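Local coordinates for protein putative trimethylamine methyltransferase (Rhizobium meliloti, PDB 4YYC) that probably transfers methyl groups, as a member of the trimethylamine methyltransferase family, at residues A[471-475]-A[476-480]; A[366-369]-A[370-374]; A[220-223]-A[224-228]. All coordinates share one frame; numbering follows the deposited sequence.

Contact 1 of 3, residues A[471-475]-A[476-480]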
loop_
_atom_site.group_PDB
_atom_site.type_symbol
_atom_site.label_atom_id
_atom_site.label_comp_id
_atom_site.label_asym_id
_atom_site.label_seq_id
_atom_site.Cartn_x
_atom_site.Cartn_y
_atom_site.Cartn_z
ATOM N N GLU A 471 10.445 -11.161 23.815
ATOM C CA GLU A 471 10.447 -11.356 25.256
ATOM C C GLU A 471 9.701 -10.244 25.961
ATOM O O GLU A 471 8.921 -10.516 26.856
ATOM C CB GLU A 471 11.861 -11.503 25.792
ATOM C CG GLU A 471 12.554 -12.808 25.412
ATOM C CD GLU A 471 13.021 -12.909 23.969
ATOM O OE1 GLU A 471 13.209 -11.863 23.263
ATOM O OE2 GLU A 471 13.200 -14.121 23.609
ATOM N N GLN A 472 9.923 -9.001 25.588
ATOM C CA GLN A 472 9.204 -7.917 26.197
ATOM C C GLN A 472 7.716 -7.952 25.877
ATOM O O GLN A 472 6.868 -7.773 26.719
ATOM C CB GLN A 472 9.805 -6.569 25.812
ATOM C CG GLN A 472 9.049 -5.410 26.462
ATOM C CD GLN A 472 9.686 -4.046 26.287
ATOM O OE1 GLN A 472 10.756 -3.910 25.706
ATOM N NE2 GLN A 472 9.016 -3.024 26.800
ATOM N N TRP A 473 7.399 -8.245 24.624
ATOM C CA TRP A 473 6.004 -8.291 24.185
ATOM C C TRP A 473 5.232 -9.421 24.896
ATOM O O TRP A 473 4.070 -9.253 25.268
ATOM C CB TRP A 473 5.975 -8.427 22.662
ATOM C CG TRP A 473 4.642 -8.747 22.028
ATOM C CD1 TRP A 473 3.698 -7.866 21.594
ATOM C CD2 TRP A 473 4.149 -10.057 21.723
ATOM N NE1 TRP A 473 2.647 -8.569 20.998
ATOM C CE2 TRP A 473 2.904 -9.907 21.087
ATOM C CE3 TRP A 473 4.663 -11.332 21.882
ATOM C CZ2 TRP A 473 2.133 -11.007 20.677
ATOM C CZ3 TRP A 473 3.904 -12.422 21.453
ATOM C CH2 TRP A 473 2.661 -12.246 20.852
ATOM N N GLU A 474 5.902 -10.534 25.158
ATOM C CA GLU A 474 5.299 -11.665 25.899
ATOM C C GLU A 474 5.067 -11.248 27.350
ATOM O O GLU A 474 3.983 -11.514 27.899
ATOM C CB GLU A 474 6.198 -12.906 25.786
ATOM C CG GLU A 474 5.645 -14.136 26.473
ATOM C CD GLU A 474 6.615 -15.320 26.477
ATOM O OE1 GLU A 474 7.848 -15.171 26.600
ATOM O OE2 GLU A 474 6.103 -16.450 26.403
ATOM N N ILE A 475 6.045 -10.571 27.976
ATOM C CA ILE A 475 5.880 -10.007 29.346
ATOM C C ILE A 475 4.685 -9.046 29.447
ATOM O O ILE A 475 3.938 -9.039 30.436
ATOM C CB ILE A 475 7.184 -9.291 29.783
ATOM C CG1 ILE A 475 8.245 -10.335 30.089
ATOM C CG2 ILE A 475 7.006 -8.357 30.976
ATOM C CD1 ILE A 475 9.649 -9.781 30.137
ATOM N N GLU A 476 4.490 -8.291 28.378
ATOM C CA GLU A 476 3.409 -7.326 28.309
ATOM C C GLU A 476 2.106 -7.919 27.774
ATOM O O GLU A 476 1.269 -7.153 27.286
ATOM C CB GLU A 476 3.847 -6.129 27.509
ATOM C CG GLU A 476 5.022 -5.429 28.163
ATOM C CD GLU A 476 5.519 -4.154 27.526
ATOM O OE1 GLU A 476 5.056 -3.748 26.454
ATOM O OE2 GLU A 476 6.426 -3.562 28.138
ATOM N N GLY A 477 1.921 -9.236 27.782
ATOM C CA GLY A 477 0.612 -9.853 27.552
ATOM C C GLY A 477 0.333 -10.331 26.140
ATOM O O GLY A 477 -0.825 -10.659 25.837
ATOM N N GLU A 478 1.361 -10.446 25.315
ATOM C CA GLU A 478 1.168 -10.985 23.978
ATOM C C GLU A 478 0.012 -10.267 23.250
ATOM O O GLU A 478 -0.839 -10.896 22.636
ATOM C CB GLU A 478 0.932 -12.480 24.010
ATOM C CG GLU A 478 2.113 -13.250 24.622
ATOM C CD GLU A 478 1.861 -14.738 24.722
ATOM O OE1 GLU A 478 1.744 -15.407 23.685
ATOM O OE2 GLU A 478 1.811 -15.235 25.824
ATOM N N LYS A 479 0.043 -8.949 23.300
ATOM C CA LYS A 479 -1.082 -8.144 22.799
ATOM C C LYS A 479 -1.057 -7.913 21.297
ATOM O O LYS A 479 -0.018 -7.562 20.723
ATOM C CB LYS A 479 -1.113 -6.797 23.506
ATOM C CG LYS A 479 -1.391 -6.843 24.992
ATOM C CD LYS A 479 -1.349 -5.495 25.621
ATOM C CE LYS A 479 -1.713 -5.618 27.102
ATOM N NZ LYS A 479 -1.731 -4.318 27.784
ATOM N N ARG A 480 -2.220 -8.057 20.695
ATOM C CA ARG A 480 -2.405 -7.651 19.313
ATOM C C ARG A 480 -2.643 -6.134 19.283
ATOM O O ARG A 480 -3.033 -5.505 20.264
ATOM C CB ARG A 480 -3.565 -8.420 18.705
ATOM C CG ARG A 480 -3.282 -9.897 18.639
ATOM C CD ARG A 480 -4.546 -10.663 18.326
ATOM N NE ARG A 480 -5.151 -10.244 17.075
ATOM C CZ ARG A 480 -4.830 -10.713 15.870
ATOM N NH1 ARG A 480 -5.453 -10.244 14.815
ATOM N NH2 ARG A 480 -3.902 -11.640 15.717
HETATM O O HOH W 1 2.168 -7.365 24.519
HETATM O O HOH W 2 2.155 -13.574 28.155
#
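The indole of W473 lies with one face against the turn that follows its own helix, the backbone of E478 over that face. The CA of E478 stands 3.5 Å from the centroid of the six-membered ring, only 15° off the ring normal, a CH-pi contact, and the E478 side chain then runs roughly at right angles to the indole, its CB and CG over CH2 and CZ3. With CG anti to the backbone N (chi1 169°), W473 throws its ring forward along the chain, where NE1 donates to K479 O at 2.9 Å, the oxygen sitting a little out of the ring plane. Face and N-H together would hold the indole against rotation.

A second pair, Q472 and E476, meets one helical turn apart. The amide and carboxylate planes are nearly perpendicular, and NE2 of Q472 gives an almost straight bond (177°) to OE2 of E476, within the amide plane but from above the carboxylate. E474 and E478 run side by side in the same direction; their like-charged OE2 atoms stay 4.5 Å apart, and a water joins E474 O to E478 OE2. Another water links W473 O to K479 N. W473 also packs on V365 of the second subunit, so the indole, unlike the largely exposed turn, is buried where the two chains meet.

The backbone completes the pattern: E478 N reaches W473 O at 3.0 Å and G477 N reaches E474 O at 3.1 Å. G477 has positive phi, where a side chain would be jammed against the preceding carbonyl. This is the Schellman motif, with G477 as the C-prime residue that ends helix 470-475.

Contact 2 of 3, residues A[366-369]-A[370-374]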
loop_
_atom_site.group_PDB
_atom_site.type_symbol
_atom_site.label_atom_id
_atom_site.label_comp_id
_atom_site.label_asym_id
_atom_site.label_seq_id
_atom_site.Cartn_x
_atom_site.Cartn_y
_atom_site.Cartn_z
ATOM N N PRO A 366 -10.818 -6.276 13.080
ATOM C CA PRO A 366 -9.649 -5.467 12.697
ATOM C C PRO A 366 -8.383 -6.369 12.590
ATOM O O PRO A 366 -7.387 -6.113 13.270
ATOM C CB PRO A 366 -9.571 -4.439 13.847
ATOM C CG PRO A 366 -10.105 -5.156 14.992
ATOM C CD PRO A 366 -11.195 -6.069 14.479
ATOM N N ASP A 367 -8.467 -7.416 11.781
ATOM C CA ASP A 367 -7.379 -8.402 11.638
ATOM C C ASP A 367 -6.541 -8.095 10.409
ATOM O O ASP A 367 -6.575 -6.973 9.889
ATOM C CB ASP A 367 -7.987 -9.818 11.576
ATOM C CG ASP A 367 -8.769 -10.102 10.276
ATOM O OD1 ASP A 367 -9.072 -9.155 9.520
ATOM O OD2 ASP A 367 -9.070 -11.306 10.092
ATOM N N ALA A 368 -5.661 -9.033 10.031
ATOM C CA ALA A 368 -4.787 -8.807 8.883
ATOM C C ALA A 368 -5.508 -8.633 7.568
ATOM O O ALA A 368 -5.021 -7.945 6.714
ATOM C CB ALA A 368 -3.712 -9.894 8.786
ATOM N N GLN A 369 -6.726 -9.196 7.452
ATOM C CA GLN A 369 -7.551 -8.933 6.269
ATOM C C GLN A 369 -7.970 -7.470 6.251
ATOM O O GLN A 369 -7.792 -6.760 5.232
ATOM C CB GLN A 369 -8.787 -9.856 6.222
ATOM C CG GLN A 369 -9.648 -9.575 5.006
ATOM C CD GLN A 369 -10.959 -10.313 5.010
ATOM O OE1 GLN A 369 -11.113 -11.358 5.655
ATOM N NE2 GLN A 369 -11.933 -9.766 4.300
ATOM N N ALA A 370 -8.520 -7.003 7.362
ATOM C CA ALA A 370 -8.954 -5.613 7.434
ATOM C C ALA A 370 -7.809 -4.696 7.068
ATOM O O ALA A 370 -7.966 -3.702 6.322
ATOM C CB ALA A 370 -9.456 -5.280 8.795
ATOM N N ALA A 371 -6.617 -5.031 7.620
ATOM C CA ALA A 371 -5.448 -4.156 7.438
ATOM C C ALA A 371 -4.910 -4.182 6.024
ATOM O O ALA A 371 -4.577 -3.128 5.485
ATOM C CB ALA A 371 -4.361 -4.552 8.428
ATOM N N HIS A 372 -4.780 -5.349 5.416
ATOM C CA HIS A 372 -4.314 -5.418 4.021
ATOM C C HIS A 372 -5.272 -4.670 3.102
ATOM O O HIS A 372 -4.850 -3.939 2.235
ATOM C CB HIS A 372 -4.125 -6.844 3.549
ATOM C CG HIS A 372 -2.808 -7.437 3.920
ATOM N ND1 HIS A 372 -1.614 -7.021 3.357
ATOM C CD2 HIS A 372 -2.495 -8.454 4.763
ATOM C CE1 HIS A 372 -0.630 -7.773 3.843
ATOM N NE2 HIS A 372 -1.128 -8.605 4.736
ATOM N N GLU A 373 -6.562 -4.894 3.313
ATOM C CA GLU A 373 -7.541 -4.259 2.430
ATOM C C GLU A 373 -7.443 -2.732 2.607
ATOM O O GLU A 373 -7.439 -1.981 1.649
ATOM C CB GLU A 373 -8.933 -4.817 2.696
ATOM C CG GLU A 373 -9.059 -6.270 2.286
ATOM C CD GLU A 373 -10.361 -6.948 2.661
ATOM O OE1 GLU A 373 -11.111 -6.434 3.495
ATOM O OE2 GLU A 373 -10.601 -8.073 2.179
ATOM N N SER A 374 -7.444 -2.272 3.858
ATOM C CA SER A 374 -7.362 -0.849 4.146
ATOM C C SER A 374 -6.074 -0.211 3.681
ATOM O O SER A 374 -6.098 0.871 3.087
ATOM C CB SER A 374 -7.492 -0.622 5.646
ATOM O OG SER A 374 -8.793 -1.073 6.130
#
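Q369 lays its CG and amide against the carboxylate of E373, one helical turn further on. CG comes within 3.3 Å of E373 OE2, and NE2 donates to that same oxygen at 3.0 Å. The bond is bent (143°), and it arrives on the syn side of the carboxylate but out of its plane; the amide and carboxylate planes are steeply inclined to each other. With CG of Q369 anti to the backbone N (chi1 179°) and CG of E373 beside its own N, the two extended chains converge. Both groups are buried and have further partners: Q369 OE1 accepts from D466 N of the second subunit, and E373 OE1 from G362 N. An alanine in place of E373 is likely to leave G362 N and Q369 NE2 without the carboxylate they share, with the amide held mainly through OE1.

At the start of the helix D367 is the N-cap of helix 368-383. Its OD1 takes A370 N at 3.1 Å in a nearly straight bond and, more weakly, Q369 N, taking up first-turn amides that have no helical carbonyl to bond. The torsion chi1 of 70° sets the carboxylate between backbone N and carbonyl carbon, curling it back over the first turn. S363 OG also reaches OD1, while OD2 accepts from I481 N of the second subunit.

Further along, H372 CD2 approaches A368 O at 3.2 Å, and A371 and H372 pack on H372 and A371 of the second subunit. A370 O accepts from both S374 N and S374 OG, which come from opposite faces of its carbonyl plane, the hydroxyl at 2.8 Å.

Contact 3 of 3, residues A[220-223]-A[224-228]; sequences DTVA and MAKIL
K226 lies alongside V222 in the middle of helix 215-229, a regular alpha-helix in which each carbonyl meets the amide four residues later. Backbone bonds form the first group. M224 N, A225 N and K226 N donate to D220 O, T221 O and V222 O, each at 2.9 Å, while I227 N reaches A223 O at 3.1 Å. The helical backbone angles are regular here, and the side chains reach several neighbouring helices and loops.

Aliphatic contacts make the second group. V222 and K226 point the same way, and the lysine chain, fully extended beyond CG, brings its CE to V222 CG1 at 3.9 Å. V222 CG1 is placed for this by standing anti to the backbone N (chi1 172°). Both residues also touch H266. M224, a selenomethionine, bends at its third torsion, and its side chain turns to F512 and I513 of helix 503-518 and to V197 of helix 192-202. A223 packs on F512 and I227 on A508, so the C-terminal helix covers this flank, while A225 meets V234 of helix 231-236.

Charged and polar ends form the third group, and their partners lie beyond the two segments. K226 NZ makes salt bridges to E235 and D231, two acids that probably favour its positive charge. D220 is shared between H193, which bonds OD2, and R516, whose salt bridge to OD1 ties this helix to 503-518. T221 OG1 bonds R217 O, one turn back, and S211 N.

Carbonyls also receive close side-chain carbons: K226 CG lies 3.4 Å from V222 O, and I227 CG1 rests 3.5 Å from A223 O.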
loop_
_atom_site.group_PDB
_atom_site.type_symbol
_atom_site.label_atom_id
_atom_site.label_comp_id
_atom_site.label_asym_id
_atom_site.label_seq_id
_atom_site.Cartn_x
_atom_site.Cartn_y
_atom_site.Cartn_z
ATOM N N ASP A 220 -32.041 22.656 7.216
ATOM C CA ASP A 220 -31.686 22.800 8.634
ATOM C C ASP A 220 -30.167 22.927 8.846
ATOM O O ASP A 220 -29.720 23.711 9.691
ATOM C CB ASP A 220 -32.191 21.633 9.476
ATOM C CG ASP A 220 -33.707 21.619 9.663
ATOM O OD1 ASP A 220 -34.417 22.635 9.461
ATOM O OD2 ASP A 220 -34.244 20.555 10.076
ATOM N N THR A 221 -29.373 22.159 8.092
ATOM C CA THR A 221 -27.934 22.247 8.200
ATOM C C THR A 221 -27.456 23.645 7.846
ATOM O O THR A 221 -26.644 24.225 8.552
ATOM C CB THR A 221 -27.244 21.219 7.285
ATOM O OG1 THR A 221 -27.654 19.877 7.641
ATOM C CG2 THR A 221 -25.721 21.312 7.347
ATOM N N VAL A 222 -27.982 24.188 6.755
ATOM C CA VAL A 222 -27.624 25.551 6.336
ATOM C C VAL A 222 -28.018 26.542 7.425
ATOM O O VAL A 222 -27.265 27.458 7.731
ATOM C CB VAL A 222 -28.224 25.895 4.945
ATOM C CG1 VAL A 222 -28.018 27.371 4.605
ATOM C CG2 VAL A 222 -27.610 25.015 3.876
ATOM N N ALA A 223 -29.187 26.399 8.007
ATOM C CA ALA A 223 -29.631 27.318 9.043
ATOM C C ALA A 223 -28.713 27.275 10.276
ATOM O O ALA A 223 -28.378 28.328 10.843
ATOM C CB ALA A 223 -31.100 27.029 9.420
HETATM N N MSE A 224 -28.302 26.074 10.671
HETATM C CA MSE A 224 -27.378 25.915 11.766
HETATM C C MSE A 224 -26.054 26.533 11.425
HETATM O O MSE A 224 -25.455 27.165 12.261
HETATM C CB MSE A 224 -27.248 24.443 12.093
HETATM C CG MSE A 224 -28.519 24.027 12.818
HETATM SE SE MSE A 224 -28.551 22.113 13.248
HETATM C CE MSE A 224 -27.332 22.289 14.735
ATOM N N ALA A 225 -25.556 26.303 10.211
ATOM C CA ALA A 225 -24.296 26.871 9.778
ATOM C C ALA A 225 -24.338 28.386 9.835
ATOM O O ALA A 225 -23.324 29.033 10.221
ATOM C CB ALA A 225 -23.961 26.425 8.363
ATOM N N LYS A 226 -25.478 28.978 9.460
ATOM C CA LYS A 226 -25.609 30.447 9.509
ATOM C C LYS A 226 -25.605 30.979 10.919
ATOM O O LYS A 226 -25.044 32.046 11.155
ATOM C CB LYS A 226 -26.832 30.929 8.753
ATOM C CG LYS A 226 -26.720 30.733 7.268
ATOM C CD LYS A 226 -27.887 31.310 6.465
ATOM C CE LYS A 226 -27.577 31.180 4.990
ATOM N NZ LYS A 226 -28.516 31.929 4.163
ATOM N N ILE A 227 -26.217 30.264 11.864
ATOM C CA ILE A 227 -26.105 30.611 13.284
ATOM C C ILE A 227 -24.628 30.614 13.739
ATOM O O ILE A 227 -24.196 31.501 14.473
ATOM C CB ILE A 227 -26.947 29.653 14.162
ATOM C CG1 ILE A 227 -28.435 29.933 13.937
ATOM C CG2 ILE A 227 -26.611 29.819 15.644
ATOM C CD1 ILE A 227 -29.409 28.829 14.277
ATOM N N LEU A 228 -23.883 29.629 13.287
ATOM C CA LEU A 228 -22.487 29.434 13.694
ATOM C C LEU A 228 -21.513 30.445 13.071
ATOM O O LEU A 228 -20.686 31.020 13.767
ATOM C CB LEU A 228 -22.078 28.014 13.345
ATOM C CG LEU A 228 -20.647 27.646 13.625
ATOM C CD1 LEU A 228 -20.267 27.863 15.085
ATOM C CD2 LEU A 228 -20.444 26.203 13.244
#

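From the N terminus the chain first passes contact 3, inside helix 215-229, then contact 2, at the start of helix 368-383, and last contact 1, where helix 470-475 ends. Each closes only a turn of its own stretch; none nests in or crosses another. Contact 3 ties its helix to 192-202 and the C-terminal 503-518, and its centre lies about 38 Å from that of contact 2, on the opposite side of the chain's centre. Contacts 1 and 2 do meet, although their centres are about 21 Å apart: R480, at the N-cap of helix 481-495, packs on D367, at the N-cap of helix 368-383, and both contacts touch the second subunit.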